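Local coordinates for probable fatty acyl-CoA transferase Rv3272 (Mycobacterium tuberculosis, PDB 5YX6) that acts as a homodimeric family III CoA transferase, probably in fatty acid metabolism, and binds fatty acyl-CoAs of varying chain length, palmitoyl-CoA most strongly, at the interface of chains A and B. Residues are numbered along the deposited sequence; one frame, centred on the assembly and turned at random. Chains: chain A/B, Uncharacterized protein Rv3272.

Contact 1: the interface of chains A and B. Residues chain A 137-140; chain B 342-343, 346.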
loop_
_atom_site.group_PDB
_atom_site.type_symbol
_atom_site.label_atom_id
_atom_site.label_comp_id
_atom_site.label_asym_id
_atom_site.label_seq_id
_atom_site.Cartn_x
_atom_site.Cartn_y
_atom_site.Cartn_z
ATOM N N GLY A 137 13.721 19.182 -3.920
ATOM C CA GLY A 137 15.074 19.558 -4.291
ATOM C C GLY A 137 15.433 19.036 -5.667
ATOM O O GLY A 137 14.558 18.579 -6.409
ATOM N N PRO A 138 16.723 19.126 -6.034
ATOM C CA PRO A 138 17.190 18.694 -7.358
ATOM C C PRO A 138 17.031 17.192 -7.613
ATOM O O PRO A 138 16.626 16.808 -8.715
ATOM C CB PRO A 138 18.676 19.076 -7.351
ATOM C CG PRO A 138 19.034 19.227 -5.920
ATOM C CD PRO A 138 17.803 19.723 -5.234
ATOM N N HIS A 139 17.313 16.359 -6.613
ATOM C CA HIS A 139 17.238 14.905 -6.795
ATOM C C HIS A 139 15.802 14.409 -6.898
ATOM O O HIS A 139 15.552 13.358 -7.485
ATOM C CB HIS A 139 17.954 14.176 -5.662
ATOM C CG HIS A 139 19.412 14.492 -5.577
ATOM N ND1 HIS A 139 19.924 15.401 -4.674
ATOM C CD2 HIS A 139 20.468 14.031 -6.291
ATOM C CE1 HIS A 139 21.233 15.483 -4.835
ATOM N NE2 HIS A 139 21.589 14.661 -5.808
ATOM N N GLY A 140 14.865 15.162 -6.326
ATOM C CA GLY A 140 13.471 14.756 -6.299
ATOM C C GLY A 140 12.579 15.428 -7.333
ATOM O O GLY A 140 11.357 15.409 -7.212
ATOM N N PRO B 342 21.350 11.280 -1.123
ATOM C CA PRO B 342 20.938 12.686 -1.071
ATOM C C PRO B 342 19.434 12.841 -1.249
ATOM O O PRO B 342 18.836 13.779 -0.711
ATOM C CB PRO B 342 21.687 13.325 -2.247
ATOM C CG PRO B 342 22.796 12.375 -2.569
ATOM C CD PRO B 342 22.273 11.018 -2.241
ATOM N N LEU B 343 18.835 11.948 -2.032
ATOM C CA LEU B 343 17.392 11.966 -2.214
ATOM C C LEU B 343 16.672 11.741 -0.890
ATOM O O LEU B 343 15.763 12.491 -0.530
ATOM C CB LEU B 343 16.958 10.907 -3.225
ATOM C CG LEU B 343 15.434 10.746 -3.283
ATOM C CD1 LEU B 343 14.767 12.078 -3.709
ATOM C CD2 LEU B 343 15.035 9.585 -4.195
ATOM N N GLU B 346 16.720 14.763 1.250
ATOM C CA GLU B 346 15.883 15.841 0.719
ATOM C C GLU B 346 14.441 15.794 1.218
ATOM O O GLU B 346 13.805 16.830 1.430
ATOM C CB GLU B 346 15.856 15.767 -0.807
ATOM C CG GLU B 346 16.725 16.754 -1.541
ATOM C CD GLU B 346 16.557 16.631 -3.048
ATOM O OE1 GLU B 346 17.579 16.682 -3.767
ATOM O OE2 GLU B 346 15.405 16.462 -3.513
#
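The A:Gly137–A:Gly140 loop meets the short helix B:342-346 with A:Gly137 nearly fully extended and A:Pro138 and A:His139 at helix-like angles, a turn that brings the backbone N-H groups of A:His139 and A:Gly140 round towards the carboxylate of B:Glu346. One oxygen of that carboxylate does most of the work. B:Glu346 OE1 accepts the backbone N-H of A:His139 on its syn lone pair, with 2.9 Å between OE1 and A:His139 N. B:Glu346 OE1 also accepts the imidazole N-H of A:His139 ND1, 2.8 Å away, on its anti side, 31° out of the carboxylate plane. The acceptor lies close to the plane of the A:His139 ring. With CG anti to the carbonyl carbon (chi1 -61°), A:His139 keeps its ring beside its own backbone N, which lets ND1 and N converge on one acceptor. The other oxygen, OE2, makes a weak bond to A:Gly140 N. Two firm bonds thus grip OE1, and a negative charge there would tend to stabilise a protonated imidazole. B:Pro342 CB sits over one face of the ring, offset towards the rim, in a CH-pi contact, 3.4 Å from A:His139 CE1. B:Leu343 packs beside the loop backbone, its CD1 methyl 3.9 Å from A:Gly140 CA.

Contact 2: the interface of chains A and B. Residues chain A 156, 164-166, 168; chain B 252-253, 260, 332.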
loop_
_atom_site.group_PDB
_atom_site.type_symbol
_atom_site.label_atom_id
_atom_site.label_comp_id
_atom_site.label_asym_id
_atom_site.label_seq_id
_atom_site.Cartn_x
_atom_site.Cartn_y
_atom_site.Cartn_z
ATOM N N THR A 156 14.440 -4.057 -3.771
ATOM C CA THR A 156 15.062 -5.249 -4.342
ATOM C C THR A 156 15.938 -5.946 -3.304
ATOM O O THR A 156 16.451 -7.036 -3.555
ATOM C CB THR A 156 15.935 -4.930 -5.620
ATOM O OG1 THR A 156 17.113 -4.193 -5.258
ATOM C CG2 THR A 156 15.145 -4.145 -6.669
ATOM N N GLY A 164 21.922 -13.532 -10.193
ATOM C CA GLY A 164 22.519 -12.483 -9.378
ATOM C C GLY A 164 21.864 -11.137 -9.651
ATOM O O GLY A 164 22.196 -10.116 -9.049
ATOM N N LYS A 165 20.898 -11.155 -10.557
ATOM C CA LYS A 165 20.129 -9.971 -10.922
ATOM C C LYS A 165 19.245 -9.461 -9.784
ATOM O O LYS A 165 18.652 -10.257 -9.060
ATOM C CB LYS A 165 19.280 -10.323 -12.141
ATOM C CG LYS A 165 18.439 -9.229 -12.746
ATOM C CD LYS A 165 17.490 -9.887 -13.728
ATOM C CE LYS A 165 16.735 -8.894 -14.559
ATOM N NZ LYS A 165 15.832 -9.597 -15.515
ATOM N N PRO A 166 19.134 -8.129 -9.627
ATOM C CA PRO A 166 18.214 -7.631 -8.597
ATOM C C PRO A 166 16.786 -8.113 -8.849
ATOM O O PRO A 166 16.337 -8.178 -9.998
ATOM C CB PRO A 166 18.310 -6.108 -8.736
ATOM C CG PRO A 166 19.612 -5.860 -9.418
ATOM C CD PRO A 166 19.811 -7.030 -10.336
ATOM N N ILE A 168 13.086 -7.774 -9.240
ATOM C CA ILE A 168 12.121 -6.728 -9.528
ATOM C C ILE A 168 10.724 -7.262 -9.267
ATOM O O ILE A 168 10.288 -8.190 -9.944
ATOM C CB ILE A 168 12.200 -6.260 -10.994
ATOM C CG1 ILE A 168 13.602 -5.745 -11.345
ATOM C CG2 ILE A 168 11.098 -5.237 -11.279
ATOM C CD1 ILE A 168 13.939 -4.393 -10.736
ATOM N N ASP B 252 14.029 -2.737 -17.008
ATOM C CA ASP B 252 14.576 -3.845 -16.224
ATOM C C ASP B 252 15.866 -3.446 -15.503
ATOM O O ASP B 252 16.237 -2.274 -15.457
ATOM C CB ASP B 252 14.850 -5.062 -17.126
ATOM C CG ASP B 252 14.708 -6.400 -16.391
ATOM O OD1 ASP B 252 15.039 -6.463 -15.185
ATOM O OD2 ASP B 252 14.283 -7.396 -17.025
ATOM N N ALA B 253 16.537 -4.439 -14.929
ATOM C CA ALA B 253 17.858 -4.257 -14.350
ATOM C C ALA B 253 18.893 -4.841 -15.304
ATOM O O ALA B 253 18.662 -5.894 -15.905
ATOM C CB ALA B 253 17.944 -4.919 -12.977
ATOM N N TYR B 260 24.559 -3.411 -10.906
ATOM C CA TYR B 260 23.459 -3.401 -11.854
ATOM C C TYR B 260 22.903 -1.985 -11.955
ATOM O O TYR B 260 23.003 -1.211 -11.004
ATOM C CB TYR B 260 22.360 -4.367 -11.433
ATOM C CG TYR B 260 22.576 -5.798 -11.869
ATOM C CD1 TYR B 260 23.409 -6.653 -11.146
ATOM C CD2 TYR B 260 21.913 -6.312 -12.979
ATOM C CE1 TYR B 260 23.601 -7.975 -11.539
ATOM C CE2 TYR B 260 22.094 -7.628 -13.379
ATOM C CZ TYR B 260 22.936 -8.454 -12.655
ATOM O OH TYR B 260 23.111 -9.761 -13.054
ATOM N N ALA B 332 20.086 -0.029 -7.976
ATOM C CA ALA B 332 19.229 -0.833 -7.110
ATOM C C ALA B 332 19.800 -0.813 -5.699
ATOM O O ALA B 332 20.492 -1.746 -5.286
ATOM C CB ALA B 332 19.119 -2.258 -7.632
#
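In this homodimeric family III CoA transferase, the loop of one subunit carrying A:Lys165 and A:Pro166 packs on strands 253-255 and 260-264 of the other. The tight part centres on A:Pro166, whose ring lies obliquely over one face of the B:Tyr260 phenol. Its CD atom makes the CH-pi contact, 3.5 Å from the centroid of the aromatic ring and shifted towards the CG end of it, with 3.4 Å between A:Pro166 CD and B:Tyr260 CG. B:Tyr260 has CG anti to its carbonyl carbon (chi1 -85°), and one face of its ring receives A:Pro166 CD. Further along the phenol, the backbone of A:Lys165 follows the same face, its CA 3.6 Å from B:Tyr260 CZ. The methyl of B:Ala253 flanks the proline at 3.9 Å between its CB and A:Pro166 CD. B:Ala332 CB borders A:Pro166 CG at 4.1 Å and also approaches the hydroxyl oxygen of A:Thr156, a more distant packing than that on the phenol.

The looser, polar side is reached by the long arm of A:Lys165. With CG anti to the backbone N (chi1 -177°) and the later torsions also extended, the chain runs out straight from the tyrosine to B:Asp252, crossing its side chain at about a right angle. The ammonium nitrogen A:Lys165 NZ forms a salt bridge with the carboxylate oxygen B:Asp252 OD2 at 3.1 Å, approaching on the syn side but 30° out of the carboxylate plane. The opposite carboxylate oxygen, B:Asp252 OD1, turns back to the backbone N-H of B:Ala253, a short bond that may help to hold the aspartate. A:Ile168 touches this end only lightly, with 4.2 Å between its CG1 and B:Asp252 OD1.

About 22 Å separates the centres of contact 1 and contact 2. They share no residue, yet in both, loops of chain A meet chain B segments from the C-terminal half of the sequence. Helix 335-338 falls between B:Ala332 of contact 2 and helix 342-346 of contact 1, so one stretch of chain B serves both. Their centres lie about 19 Å and 18 Å from A:Asp175, the inferred nucleophile, so neither patch is centred on that residue. The two-fold axis repeats each contact with the chains exchanged, making four such patches that help to join the subunits of the homodimer.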